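PDB 6IQ1: adenosine 5'-monophosphoramidase HNT1 from Candida albicans, which probably hydrolyses adenosine 5'-monophosphoramidates to AMP and an amine, as a homodimeric histidine triad enzyme of the HINT family. Local coordinates for residues A51-I56 and V105-I110. Numbering follows the deposited sequence.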
# COMPACT_ATOMS: atom_id res chain seq x y z
N ALA D 51 -0.78 14.26 6.38
CA ALA D 51 -1.83 13.41 6.91
C ALA D 51 -2.20 12.31 5.92
O ALA D 51 -2.35 11.15 6.31
CB ALA D 51 -3.06 14.24 7.29
N LYS D 52 -2.34 12.64 4.64
CA LYS D 52 -2.74 11.69 3.62
C LYS D 52 -1.63 11.51 2.58
O LYS D 52 -0.68 12.30 2.50
CB LYS D 52 -4.04 12.14 2.95
CG LYS D 52 -5.22 12.01 3.87
CD LYS D 52 -6.51 12.56 3.26
CE LYS D 52 -7.70 12.19 4.13
NZ LYS D 52 -9.00 12.44 3.45
N LEU D 53 -1.76 10.44 1.78
CA LEU D 53 -0.76 10.14 0.75
C LEU D 53 -0.49 11.35 -0.15
O LEU D 53 0.66 11.62 -0.49
CB LEU D 53 -1.21 8.95 -0.09
CG LEU D 53 -0.10 8.38 -0.97
CD1 LEU D 53 0.77 7.46 -0.13
CD2 LEU D 53 -0.63 7.66 -2.19
N HIS D 54 -1.52 12.10 -0.51
CA HIS D 54 -1.29 13.22 -1.41
C HIS D 54 -0.64 14.44 -0.73
O HIS D 54 -0.34 15.42 -1.41
CB HIS D 54 -2.61 13.63 -2.07
CG HIS D 54 -3.67 14.05 -1.10
ND1 HIS D 54 -4.68 13.19 -0.69
CD2 HIS D 54 -3.90 15.22 -0.48
CE1 HIS D 54 -5.47 13.83 0.16
NE2 HIS D 54 -5.02 15.06 0.30
N ASN D 55 -0.43 14.40 0.59
CA ASN D 55 0.27 15.46 1.30
C ASN D 55 1.77 15.21 1.42
O ASN D 55 2.44 15.94 2.15
CB ASN D 55 -0.32 15.66 2.70
CG ASN D 55 -1.83 15.85 2.68
OD1 ASN D 55 -2.57 15.04 3.23
ND2 ASN D 55 -2.30 16.91 2.03
N ILE D 56 2.31 14.20 0.75
CA ILE D 56 3.69 13.77 0.93
C ILE D 56 4.47 14.11 -0.34
O ILE D 56 4.02 13.79 -1.44
CB ILE D 56 3.79 12.27 1.24
CG1 ILE D 56 3.02 11.93 2.51
CG2 ILE D 56 5.22 11.84 1.42
CD1 ILE D 56 3.51 12.69 3.73
N VAL D 105 0.94 9.91 7.51
CA VAL D 105 0.98 8.80 6.56
C VAL D 105 1.85 7.68 7.12
O VAL D 105 3.01 7.89 7.47
CB VAL D 105 1.51 9.28 5.20
CG1 VAL D 105 1.82 8.10 4.24
CG2 VAL D 105 0.50 10.22 4.58
N HIS D 106 1.28 6.48 7.19
CA HIS D 106 2.03 5.30 7.61
C HIS D 106 1.59 4.11 6.77
O HIS D 106 0.40 3.91 6.55
CB HIS D 106 1.88 4.98 9.11
CG HIS D 106 0.46 4.92 9.59
ND1 HIS D 106 -0.38 6.01 9.59
CD2 HIS D 106 -0.24 3.90 10.14
CE1 HIS D 106 -1.55 5.66 10.09
NE2 HIS D 106 -1.50 4.38 10.43
N PHE D 107 2.57 3.34 6.32
CA PHE D 107 2.33 2.11 5.59
C PHE D 107 2.43 0.93 6.55
O PHE D 107 3.31 0.90 7.41
CB PHE D 107 3.35 1.99 4.45
CG PHE D 107 3.05 2.89 3.28
CD1 PHE D 107 3.42 4.22 3.30
CD2 PHE D 107 2.37 2.40 2.17
CE1 PHE D 107 3.13 5.05 2.22
CE2 PHE D 107 2.08 3.21 1.09
CZ PHE D 107 2.45 4.54 1.12
N HIS D 108 1.53 -0.04 6.40
CA HIS D 108 1.60 -1.28 7.17
C HIS D 108 2.20 -2.38 6.30
O HIS D 108 1.74 -2.63 5.18
CB HIS D 108 0.22 -1.73 7.65
CG HIS D 108 -0.53 -0.72 8.46
ND1 HIS D 108 -0.53 -0.72 9.84
CD2 HIS D 108 -1.32 0.32 8.09
CE1 HIS D 108 -1.28 0.28 10.28
NE2 HIS D 108 -1.76 0.93 9.23
N LEU D 109 3.22 -3.05 6.82
CA LEU D 109 3.72 -4.30 6.25
C LEU D 109 3.23 -5.42 7.17
O LEU D 109 3.71 -5.55 8.30
CB LEU D 109 5.25 -4.31 6.15
CG LEU D 109 5.81 -5.69 5.79
CD1 LEU D 109 5.23 -6.20 4.47
CD2 LEU D 109 7.31 -5.70 5.74
N ILE D 110 2.25 -6.19 6.70
CA ILE D 110 1.56 -7.13 7.58
C ILE D 110 1.73 -8.55 7.08
O ILE D 110 1.16 -8.92 6.05
CB ILE D 110 0.07 -6.82 7.69
CG1 ILE D 110 -0.18 -5.32 7.88
CG2 ILE D 110 -0.53 -7.63 8.82
CD1 ILE D 110 -1.65 -4.95 7.68
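The Phe107 ring meets Leu53 obliquely: methyl CD1 lies 3.6 Å from CZ and somewhat farther from CE1, the two side chains crossing at about a right angle. Ile64 of helix 58-74, Gln92 of strand 87-94 and Leu65 of the second subunit also pack on Phe107. The flat groups facing Val105 are the carbonyls of Ala51 and Lys52, just before the 3-10 turn 53-55. Val105 CG2, set anti to its own carbonyl carbon and beside the backbone N, presses against the Lys52 carbonyl, 3.2 Å from Lys52 O, and lies 3.5 Å from Ala51 O. The same methyl touches Leu53 N and, at 3.7 Å, Ile56 CG1. Asn55 fastens this turn: its OD1 takes Lys52 N on an in-plane lone pair at 2.8 Å, while Asn55 N returns a bond to Lys52 O. Polar groups nearby find partners elsewhere, Ala51 O with Gln100 NE2 and Leu53 N with Asn94 OD1. His54 and Asn55 reach Asn81 of the second subunit. Across the contact, methyls meet methyls, a ring and backbone carbonyls without polar bonding, packing Val105 and Phe107, which flank His106, the probable AMP-carrying histidine, against a dimer-interface loop.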